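Local coordinates for aminotransferase, class I (Staphylococcus aureus, PDB 2O1B), which probably transfers amino groups between amino acids and 2-oxo acids, using pyridoxal-5'-phosphate as cofactor, as a class I aminotransferase of the aspartate type, at residues L184-Y189 with K216-F221; V244-Y249 with D270-L275; Y135-D140 with D180-I185. All blocks are in the same frame, centred on the assembly; numbering follows the deposited sequence.

All three interactions belong to one mixed sheet, in which strands 245-250, 216-220, 182-187 and 135-140 are successive neighbours. Interactions 1 and 3 share Leu184 and Ile185, with centres about 10 Å apart, so strand 182-187 is bonded along both edges. Interaction 2 centres about 10 Å from interaction 1; backbone bonds such as His219 O to Ile248 N (2.9 Å) probably join them. Helix 269-282 of interaction 2 also reaches across to interaction 3, with Met271 CE 4.0 Å from Leu184 CD1. Interaction 1 carries the cofactor contact, through Thr188 and Asp220, while the side chains of Ile246 and Leu184 stay about 13 and 14 Å from pyridoxal-5'-phosphate.

Interaction 1. Residues L184-Y189 with K216-F221; sequences LIYLTY and KIVHDF. With PLP (pyridoxal-5'-phosphate), chain B.
Strands 184-187 and 216-220 run parallel, their axes 4.7 Å apart at closest and 22° out of line. They are laced by Ile185 N to Lys216 O, Val218 N to Ile185 O, Leu187 N to Val218 O and Asp220 N to Leu187 O (2.8 Å, nearly straight at 175°). Leu187 O also takes a weak, bent bond from His219 ND1, whose ring presents its edge to the Tyr189 backbone. On one face of the sheet, Leu184 CD1 presses on Val218 CG2 at 3.5 Å, and Val218 lies beside Tyr186, CB over the ring's rim. On the other, the side chains of Leu187 and Ile217 cross at a slant, CD1 on CG2. At the cofactor end, the Asp220 carboxylate swings away from its own backbone N (chi1 -176°) and brings OD1 to 2.5 Å from PLP N1, the aspartate-to-pyridine pairing familiar from fold-type I aminotransferases. Thr188 runs alongside and touches the ring methyl, CG2 to C2A 3.7 Å. Tyr146 OH bonds both Asp220 OD1 and Thr188 OG1, a second-shell tie consistent with holding both in place. Helix 200-210 connects the two strands as a beta-alpha-beta unit, helix 118-129 packs over Tyr186 and Val218, and strands 135-140 and 245-250 flank the pair.

Interaction 2. Residues V244-Y249 with D270-L275; sequences VAIEIY and DMIQAL
Leu275 N donates to Met271 O at 3.1 Å, a regular helical bond, and that single turn sets both side chains on the flank of the helix facing Ile246. No hydrogen bond crosses to the strand; Ile246 carries most of the contact with its branches. With its CG1 wedged between backbone N and carbonyl carbon (chi1 55°), CG2 lies opposite the carbonyl carbon and enters the notch between Met271 CB, at 3.7 Å, and Ile272 CD1, at 3.6 Å. The far methyl, CD1, heads off at roughly a right angle to CG2 and meets Leu275 CD1 at 4.0 Å. Helix 269-282 follows antiparallel strand 263-267 and lies on the large-domain sheet of this fold-type I enzyme; the axis of its 270-275 turn passes 8.8 Å from that of strand 245-249, at 55°. Met271, present as selenomethionine, slants in toward the Val244 end of the strand: a bend at chi3 (77°) folds CE back to 3.8 Å from Ile246 CG1, while SE lies 3.9 Å from Val244 O. It also touches Lys216 and Val218 on the next strand. Leu275 also rests on Cys113 and Cys128, and one residue earlier Ala274 packs against Leu26 of the second subunit.

Interaction 3. Residues Y135-D140 with D180-I185; sequences YVLLPD and DKTKLI
Lys183 N bonds to Tyr135 O at 3.0 Å, and two residues on, Leu137 N bonds to Leu184 O at 2.9 Å; in each case the donor lies in the carbonyl plane. The strands are parallel, yet Tyr135 pairs with Thr182 and Val136 already with Leu184, so Lys183 is the extra residue of a beta bulge, marked by its psi of -18°. This irregularity comes just where helix 176-181 gives way to the strand. Thr182, the first residue after that helix, keeps OG1 bonded back to Ile178 O, and its side chain crosses that of Leu137 at about a right angle, OG1 3.8 Å from Leu137 CG.

Further out, Lys181 lies alongside Tyr135, the two side chains pointing the same way. Its CB stands 4.1 Å from the ring centroid in a CH-pi contact over one face, and because the chain stays extended beyond CG, CD can reach CZ at 3.9 Å. On the side of the sheet bearing Val136 and Leu184, these two run side by side, Val136 CG2 to Leu184 CB 4.0 Å. On the opposite side, Leu137 CD1 meets Ile185 CD1 at 3.9 Å. Val150 of helix 146-152 packs on Val136, and strand 156-161 bonds the other edge of strand 135-140. Strand 135-140 thus sits between 156-161 and 182-187, with helices forming the connections, the predominantly parallel alpha/beta layering characteristic of the large, cofactor-binding domain of fold-type I PLP enzymes.

Interaction 1. Residues L184-Y189 with K216-F221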
loop_
_atom_site.group_PDB
_atom_site.type_symbol
_atom_site.label_atom_id
_atom_site.label_comp_id
_atom_site.label_asym_id
_atom_site.label_seq_id
_atom_site.Cartn_x
_atom_site.Cartn_y
_atom_site.Cartn_z
ATOM N N LEU A 184 -9.001 21.222 -1.463
ATOM C CA LEU A 184 -9.421 19.927 -1.970
ATOM C C LEU A 184 -10.873 19.629 -1.597
ATOM O O LEU A 184 -11.338 19.989 -0.504
ATOM C CB LEU A 184 -8.494 18.823 -1.442
ATOM C CG LEU A 184 -8.623 17.403 -2.003
ATOM C CD1 LEU A 184 -8.238 17.328 -3.483
ATOM C CD2 LEU A 184 -7.750 16.477 -1.195
ATOM N N ILE A 185 -11.570 18.973 -2.525
ATOM C CA ILE A 185 -12.956 18.553 -2.353
ATOM C C ILE A 185 -13.140 17.113 -2.820
ATOM O O ILE A 185 -12.790 16.769 -3.944
ATOM C CB ILE A 185 -13.918 19.453 -3.157
ATOM C CG1 ILE A 185 -13.764 20.914 -2.722
ATOM C CG2 ILE A 185 -15.372 18.992 -2.986
ATOM C CD1 ILE A 185 -14.646 21.863 -3.478
ATOM N N TYR A 186 -13.692 16.272 -1.953
ATOM C CA TYR A 186 -14.095 14.936 -2.381
ATOM C C TYR A 186 -15.537 14.945 -2.836
ATOM O O TYR A 186 -16.402 15.564 -2.198
ATOM C CB TYR A 186 -13.928 13.918 -1.261
ATOM C CG TYR A 186 -12.509 13.518 -1.018
ATOM C CD1 TYR A 186 -11.615 14.390 -0.417
ATOM C CD2 TYR A 186 -12.051 12.254 -1.386
ATOM C CE1 TYR A 186 -10.297 14.021 -0.187
ATOM C CE2 TYR A 186 -10.737 11.875 -1.146
ATOM C CZ TYR A 186 -9.868 12.763 -0.551
ATOM O OH TYR A 186 -8.556 12.388 -0.310
ATOM N N LEU A 187 -15.786 14.258 -3.945
ATOM C CA LEU A 187 -17.137 14.037 -4.419
ATOM C C LEU A 187 -17.260 12.549 -4.686
ATOM O O LEU A 187 -16.269 11.898 -4.991
ATOM C CB LEU A 187 -17.421 14.854 -5.686
ATOM C CG LEU A 187 -17.476 16.387 -5.499
ATOM C CD1 LEU A 187 -17.692 17.106 -6.811
ATOM C CD2 LEU A 187 -18.553 16.797 -4.477
ATOM N N THR A 188 -18.471 12.024 -4.550
ATOM C CA THR A 188 -18.726 10.591 -4.670
ATOM C C THR A 188 -20.113 10.385 -5.260
ATOM O O THR A 188 -21.112 10.564 -4.563
ATOM C CB THR A 188 -18.695 9.904 -3.274
ATOM O OG1 THR A 188 -17.664 10.481 -2.457
ATOM C CG2 THR A 188 -18.484 8.406 -3.406
ATOM N N TYR A 189 -20.161 10.036 -6.545
ATOM C CA TYR A 189 -21.390 9.707 -7.257
ATOM C C TYR A 189 -21.160 8.504 -8.176
ATOM O O TYR A 189 -20.340 8.562 -9.090
ATOM C CB TYR A 189 -21.947 10.914 -8.034
ATOM C CG TYR A 189 -22.292 12.043 -7.092
ATOM C CD1 TYR A 189 -21.398 13.086 -6.868
ATOM C CD2 TYR A 189 -23.485 12.021 -6.362
ATOM C CE1 TYR A 189 -21.701 14.114 -5.964
ATOM C CE2 TYR A 189 -23.788 13.018 -5.454
ATOM C CZ TYR A 189 -22.899 14.064 -5.264
ATOM O OH TYR A 189 -23.215 15.048 -4.370
ATOM N N LYS A 216 -8.878 21.799 -5.932
ATOM C CA LYS A 216 -8.970 20.638 -6.810
ATOM C C LYS A 216 -10.041 19.664 -6.325
ATOM O O LYS A 216 -10.418 19.674 -5.154
ATOM C CB LYS A 216 -7.627 19.913 -6.921
ATOM C CG LYS A 216 -6.401 20.816 -7.026
ATOM C CD LYS A 216 -5.600 20.739 -5.742
ATOM C CE LYS A 216 -4.816 22.016 -5.477
ATOM N NZ LYS A 216 -4.762 22.239 -4.020
ATOM N N ILE A 217 -10.501 18.801 -7.226
ATOM C CA ILE A 217 -11.550 17.853 -6.908
ATOM C C ILE A 217 -11.030 16.434 -7.079
ATOM O O ILE A 217 -10.301 16.135 -8.038
ATOM C CB ILE A 217 -12.795 18.066 -7.820
ATOM C CG1 ILE A 217 -13.415 19.448 -7.579
ATOM C CG2 ILE A 217 -13.831 16.949 -7.630
ATOM C CD1 ILE A 217 -14.413 19.871 -8.634
ATOM N N VAL A 218 -11.402 15.571 -6.138
ATOM C CA VAL A 218 -11.185 14.141 -6.277
ATOM C C VAL A 218 -12.555 13.523 -6.350
ATOM O O VAL A 218 -13.324 13.625 -5.404
ATOM C CB VAL A 218 -10.461 13.527 -5.060
ATOM C CG1 VAL A 218 -10.296 12.009 -5.247
ATOM C CG2 VAL A 218 -9.120 14.182 -4.866
ATOM N N HIS A 219 -12.866 12.887 -7.472
ATOM C CA HIS A 219 -14.136 12.192 -7.589
ATOM C C HIS A 219 -13.936 10.692 -7.409
ATOM O O HIS A 219 -13.177 10.079 -8.151
ATOM C CB HIS A 219 -14.842 12.506 -8.921
ATOM C CG HIS A 219 -16.130 11.760 -9.100
ATOM N ND1 HIS A 219 -17.149 11.807 -8.171
ATOM C CD2 HIS A 219 -16.552 10.924 -10.078
ATOM C CE1 HIS A 219 -18.141 11.032 -8.572
ATOM N NE2 HIS A 219 -17.805 10.484 -9.725
ATOM N N ASP A 220 -14.619 10.131 -6.406
ATOM C CA ASP A 220 -14.535 8.711 -6.035
ATOM C C ASP A 220 -15.616 7.928 -6.780
ATOM O O ASP A 220 -16.795 7.959 -6.422
ATOM C CB ASP A 220 -14.716 8.588 -4.518
ATOM C CG ASP A 220 -14.543 7.171 -3.983
ATOM O OD1 ASP A 220 -14.530 7.032 -2.721
ATOM O OD2 ASP A 220 -14.421 6.206 -4.784
ATOM N N PHE A 221 -15.193 7.216 -7.815
ATOM C CA PHE A 221 -16.087 6.586 -8.792
ATOM C C PHE A 221 -16.198 5.073 -8.570
ATOM O O PHE A 221 -16.422 4.305 -9.516
ATOM C CB PHE A 221 -15.519 6.862 -10.186
ATOM C CG PHE A 221 -16.550 6.967 -11.288
ATOM C CD1 PHE A 221 -17.879 7.248 -11.021
ATOM C CD2 PHE A 221 -16.154 6.799 -12.614
ATOM C CE1 PHE A 221 -18.808 7.354 -12.057
ATOM C CE2 PHE A 221 -17.073 6.899 -13.658
ATOM C CZ PHE A 221 -18.406 7.179 -13.372
HETATM N N1 PLP B . -14.855 4.595 -2.111
HETATM C C2 PLP B . -16.160 4.157 -1.983
HETATM C C2A PLP B . -17.285 5.145 -2.116
HETATM C C3 PLP B . -16.392 2.796 -1.768
HETATM O O3 PLP B . -17.662 2.313 -1.639
HETATM C C4 PLP B . -15.315 1.904 -1.676
HETATM C C4A PLP B . -15.582 0.464 -2.000
HETATM C C5 PLP B . -14.001 2.366 -1.790
HETATM C C6 PLP B . -13.780 3.726 -2.007
HETATM C C5A PLP B . -12.811 1.424 -1.666
HETATM O O4P PLP B . -12.640 0.605 -2.807
HETATM P P PLP B . -11.339 -0.341 -2.958
HETATM O O1P PLP B . -11.751 -1.790 -2.758
HETATM O O2P PLP B . -10.347 0.090 -1.911
HETATM O O3P PLP B . -10.807 -0.145 -4.349
#

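Interaction 2. Residues V244-Y249 with D270-L275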
loop_
_atom_site.group_PDB
_atom_site.type_symbol
_atom_site.label_atom_id
_atom_site.label_comp_id
_atom_site.label_asym_id
_atom_site.label_seq_id
_atom_site.Cartn_x
_atom_site.Cartn_y
_atom_site.Cartn_z
ATOM N N VAL A 244 -9.364 20.552 -13.263
ATOM C CA VAL A 244 -9.646 20.711 -11.831
ATOM C C VAL A 244 -9.599 19.400 -11.051
ATOM O O VAL A 244 -9.393 19.418 -9.841
ATOM C CB VAL A 244 -11.028 21.356 -11.564
ATOM C CG1 VAL A 244 -11.145 22.718 -12.234
ATOM C CG2 VAL A 244 -12.155 20.417 -12.011
ATOM N N ALA A 245 -9.800 18.282 -11.739
ATOM C CA ALA A 245 -10.107 17.026 -11.062
ATOM C C ALA A 245 -9.313 15.801 -11.500
ATOM O O ALA A 245 -8.805 15.727 -12.630
ATOM C CB ALA A 245 -11.599 16.719 -11.191
ATOM N N ILE A 246 -9.226 14.840 -10.579
ATOM C CA ILE A 246 -8.905 13.454 -10.923
ATOM C C ILE A 246 -10.108 12.610 -10.568
ATOM O O ILE A 246 -10.914 12.982 -9.712
ATOM C CB ILE A 246 -7.665 12.891 -10.165
ATOM C CG1 ILE A 246 -7.824 13.037 -8.644
ATOM C CG2 ILE A 246 -6.384 13.535 -10.677
ATOM C CD1 ILE A 246 -6.757 12.279 -7.823
ATOM N N GLU A 247 -10.230 11.474 -11.241
ATOM C CA GLU A 247 -11.261 10.507 -10.930
ATOM C C GLU A 247 -10.604 9.196 -10.537
ATOM O O GLU A 247 -9.650 8.763 -11.174
ATOM C CB GLU A 247 -12.131 10.296 -12.140
ATOM C CG GLU A 247 -13.386 9.518 -11.866
ATOM C CD GLU A 247 -14.392 9.802 -12.916
ATOM O OE1 GLU A 247 -14.239 9.272 -14.047
ATOM O OE2 GLU A 247 -15.313 10.584 -12.613
ATOM N N ILE A 248 -11.126 8.564 -9.492
ATOM C CA ILE A 248 -10.565 7.301 -9.006
ATOM C C ILE A 248 -11.576 6.175 -9.251
ATOM O O ILE A 248 -12.749 6.280 -8.904
ATOM C CB ILE A 248 -10.110 7.430 -7.546
ATOM C CG1 ILE A 248 -8.789 8.223 -7.503
ATOM C CG2 ILE A 248 -9.937 6.047 -6.902
ATOM C CD1 ILE A 248 -8.277 8.559 -6.151
ATOM N N TYR A 249 -11.113 5.126 -9.902
ATOM C CA TYR A 249 -11.964 4.030 -10.344
ATOM C C TYR A 249 -11.451 2.734 -9.734
ATOM O O TYR A 249 -10.241 2.498 -9.739
ATOM C CB TYR A 249 -11.929 3.932 -11.873
ATOM C CG TYR A 249 -12.980 3.004 -12.446
ATOM C CD1 TYR A 249 -14.244 3.495 -12.812
ATOM C CD2 TYR A 249 -12.728 1.633 -12.606
ATOM C CE1 TYR A 249 -15.236 2.636 -13.312
ATOM C CE2 TYR A 249 -13.707 0.773 -13.112
ATOM C CZ TYR A 249 -14.959 1.282 -13.450
ATOM O OH TYR A 249 -15.928 0.433 -13.939
ATOM N N ASP A 270 -1.054 17.377 -12.861
ATOM C CA ASP A 270 -0.346 17.780 -11.638
ATOM C C ASP A 270 -0.670 16.842 -10.474
ATOM O O ASP A 270 0.231 16.376 -9.765
ATOM C CB ASP A 270 -0.677 19.235 -11.258
ATOM C CG ASP A 270 -0.003 20.249 -12.163
ATOM O OD1 ASP A 270 0.894 19.861 -12.950
ATOM O OD2 ASP A 270 -0.361 21.450 -12.075
HETATM N N MSE A 271 -1.955 16.563 -10.291
HETATM C CA MSE A 271 -2.406 15.682 -9.225
HETATM C C MSE A 271 -1.954 14.252 -9.446
HETATM O O MSE A 271 -1.536 13.584 -8.504
HETATM C CB MSE A 271 -3.930 15.732 -9.091
HETATM C CG MSE A 271 -4.436 17.103 -8.698
HETATM SE SE MSE A 271 -6.368 17.203 -8.680
HETATM C CE MSE A 271 -6.649 16.277 -7.002
ATOM N N ILE A 272 -2.049 13.778 -10.685
ATOM C CA ILE A 272 -1.577 12.437 -11.001
ATOM C C ILE A 272 -0.065 12.318 -10.750
ATOM O O ILE A 272 0.403 11.337 -10.165
ATOM C CB ILE A 272 -1.939 12.046 -12.447
ATOM C CG1 ILE A 272 -3.469 11.915 -12.595
ATOM C CG2 ILE A 272 -1.213 10.771 -12.881
ATOM C CD1 ILE A 272 -4.116 10.894 -11.649
ATOM N N GLN A 273 0.696 13.320 -11.170
ATOM C CA GLN A 273 2.148 13.253 -11.003
ATOM C C GLN A 273 2.553 13.236 -9.528
ATOM O O GLN A 273 3.510 12.555 -9.173
ATOM C CB GLN A 273 2.874 14.352 -11.788
ATOM C CG GLN A 273 2.842 14.188 -13.329
ATOM C CD GLN A 273 3.153 12.769 -13.815
ATOM O OE1 GLN A 273 4.230 12.219 -13.551
ATOM N NE2 GLN A 273 2.211 12.180 -14.544
ATOM N N ALA A 274 1.818 13.964 -8.681
ATOM C CA ALA A 274 2.073 13.976 -7.231
ATOM C C ALA A 274 1.796 12.597 -6.627
ATOM O O ALA A 274 2.609 12.073 -5.859
ATOM C CB ALA A 274 1.236 15.051 -6.538
ATOM N N LEU A 275 0.658 12.006 -6.981
ATOM C CA LEU A 275 0.361 10.637 -6.560
ATOM C C LEU A 275 1.444 9.657 -6.994
ATOM O O LEU A 275 1.911 8.866 -6.182
ATOM C CB LEU A 275 -0.984 10.172 -7.098
ATOM C CG LEU A 275 -2.200 10.442 -6.233
ATOM C CD1 LEU A 275 -3.467 10.166 -7.042
ATOM C CD2 LEU A 275 -2.151 9.594 -4.954
#

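Interaction 3. Residues Y135-D140 with D180-I185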
loop_
_atom_site.group_PDB
_atom_site.type_symbol
_atom_site.label_atom_id
_atom_site.label_comp_id
_atom_site.label_asym_id
_atom_site.label_seq_id
_atom_site.Cartn_x
_atom_site.Cartn_y
_atom_site.Cartn_z
ATOM N N TYR A 135 -7.996 23.535 4.040
ATOM C CA TYR A 135 -9.335 22.982 4.222
ATOM C C TYR A 135 -9.663 21.976 3.143
ATOM O O TYR A 135 -9.315 22.169 1.981
ATOM C CB TYR A 135 -10.372 24.091 4.183
ATOM C CG TYR A 135 -10.424 24.939 5.418
ATOM C CD1 TYR A 135 -9.265 25.293 6.107
ATOM C CD2 TYR A 135 -11.637 25.420 5.888
ATOM C CE1 TYR A 135 -9.323 26.107 7.251
ATOM C CE2 TYR A 135 -11.707 26.229 7.016
ATOM C CZ TYR A 135 -10.555 26.562 7.692
ATOM O OH TYR A 135 -10.645 27.351 8.814
ATOM N N VAL A 136 -10.320 20.887 3.545
ATOM C CA VAL A 136 -10.787 19.874 2.609
ATOM C C VAL A 136 -12.276 19.640 2.877
ATOM O O VAL A 136 -12.673 19.357 4.020
ATOM C CB VAL A 136 -9.999 18.542 2.751
ATOM C CG1 VAL A 136 -10.518 17.508 1.777
ATOM C CG2 VAL A 136 -8.496 18.773 2.538
ATOM N N LEU A 137 -13.088 19.767 1.825
ATOM C CA LEU A 137 -14.532 19.529 1.920
ATOM C C LEU A 137 -14.856 18.056 1.725
ATOM O O LEU A 137 -14.440 17.463 0.738
ATOM C CB LEU A 137 -15.290 20.378 0.900
ATOM C CG LEU A 137 -15.384 21.849 1.301
ATOM C CD1 LEU A 137 -15.848 22.697 0.136
ATOM C CD2 LEU A 137 -16.354 21.984 2.469
ATOM N N LEU A 138 -15.601 17.497 2.685
ATOM C CA LEU A 138 -15.977 16.086 2.713
ATOM C C LEU A 138 -17.507 15.893 2.697
ATOM O O LEU A 138 -18.206 16.464 3.535
ATOM C CB LEU A 138 -15.387 15.438 3.979
ATOM C CG LEU A 138 -14.040 14.689 3.926
ATOM C CD1 LEU A 138 -13.080 15.106 2.816
ATOM C CD2 LEU A 138 -13.325 14.631 5.252
ATOM N N PRO A 139 -18.032 15.070 1.761
ATOM C CA PRO A 139 -19.487 14.890 1.669
ATOM C C PRO A 139 -20.094 14.377 2.970
ATOM O O PRO A 139 -19.599 13.405 3.558
ATOM C CB PRO A 139 -19.648 13.827 0.570
ATOM C CG PRO A 139 -18.413 13.880 -0.205
ATOM C CD PRO A 139 -17.320 14.263 0.755
ATOM N N ASP A 140 -21.147 15.058 3.418
ATOM C CA ASP A 140 -21.922 14.660 4.593
ATOM C C ASP A 140 -23.392 14.575 4.179
ATOM O O ASP A 140 -24.016 15.610 3.958
ATOM C CB ASP A 140 -21.734 15.697 5.698
ATOM C CG ASP A 140 -22.438 15.320 6.997
ATOM O OD1 ASP A 140 -23.160 14.288 7.034
ATOM O OD2 ASP A 140 -22.259 16.068 7.984
ATOM N N ASP A 180 -13.069 29.835 -0.048
ATOM C CA ASP A 180 -11.809 30.525 -0.305
ATOM C C ASP A 180 -10.599 29.773 0.248
ATOM O O ASP A 180 -9.519 29.792 -0.352
ATOM C CB ASP A 180 -11.860 31.946 0.267
ATOM C CG ASP A 180 -12.605 32.925 -0.638
ATOM O OD1 ASP A 180 -13.378 32.490 -1.525
ATOM O OD2 ASP A 180 -12.415 34.146 -0.459
ATOM N N LYS A 181 -10.778 29.104 1.382
ATOM C CA LYS A 181 -9.667 28.405 2.027
ATOM C C LYS A 181 -9.543 26.949 1.587
ATOM O O LYS A 181 -8.560 26.282 1.931
ATOM C CB LYS A 181 -9.794 28.473 3.553
ATOM C CG LYS A 181 -9.554 29.839 4.157
ATOM C CD LYS A 181 -9.710 29.773 5.661
ATOM C CE LYS A 181 -9.840 31.166 6.270
ATOM N NZ LYS A 181 -10.196 31.075 7.714
ATOM N N THR A 182 -10.526 26.457 0.831
ATOM C CA THR A 182 -10.545 25.043 0.448
ATOM C C THR A 182 -9.592 24.723 -0.701
ATOM O O THR A 182 -9.623 25.350 -1.760
ATOM C CB THR A 182 -11.977 24.536 0.142
ATOM O OG1 THR A 182 -12.771 24.657 1.322
ATOM C CG2 THR A 182 -11.960 23.063 -0.267
ATOM N N LYS A 183 -8.757 23.720 -0.481
ATOM C CA LYS A 183 -7.779 23.324 -1.474
ATOM C C LYS A 183 -8.124 21.983 -2.114
ATOM O O LYS A 183 -7.616 21.659 -3.182
ATOM C CB LYS A 183 -6.389 23.318 -0.846
ATOM C CG LYS A 183 -6.072 24.642 -0.122
ATOM C CD LYS A 183 -6.013 25.822 -1.083
ATOM C CE LYS A 183 -5.706 27.140 -0.365
ATOM N NZ LYS A 183 -4.270 27.264 0.007
ATOM N N LEU A 184 -9.001 21.222 -1.463
ATOM C CA LEU A 184 -9.421 19.927 -1.970
ATOM C C LEU A 184 -10.873 19.629 -1.597
ATOM O O LEU A 184 -11.338 19.989 -0.504
ATOM C CB LEU A 184 -8.494 18.823 -1.442
ATOM C CG LEU A 184 -8.623 17.403 -2.003
ATOM C CD1 LEU A 184 -8.238 17.328 -3.483
ATOM C CD2 LEU A 184 -7.750 16.477 -1.195
ATOM N N ILE A 185 -11.570 18.973 -2.525
ATOM C CA ILE A 185 -12.956 18.553 -2.353
ATOM C C ILE A 185 -13.140 17.113 -2.820
ATOM O O ILE A 185 -12.790 16.769 -3.944
ATOM C CB ILE A 185 -13.918 19.453 -3.157
ATOM C CG1 ILE A 185 -13.764 20.914 -2.722
ATOM C CG2 ILE A 185 -15.372 18.992 -2.986
ATOM C CD1 ILE A 185 -14.646 21.863 -3.478
#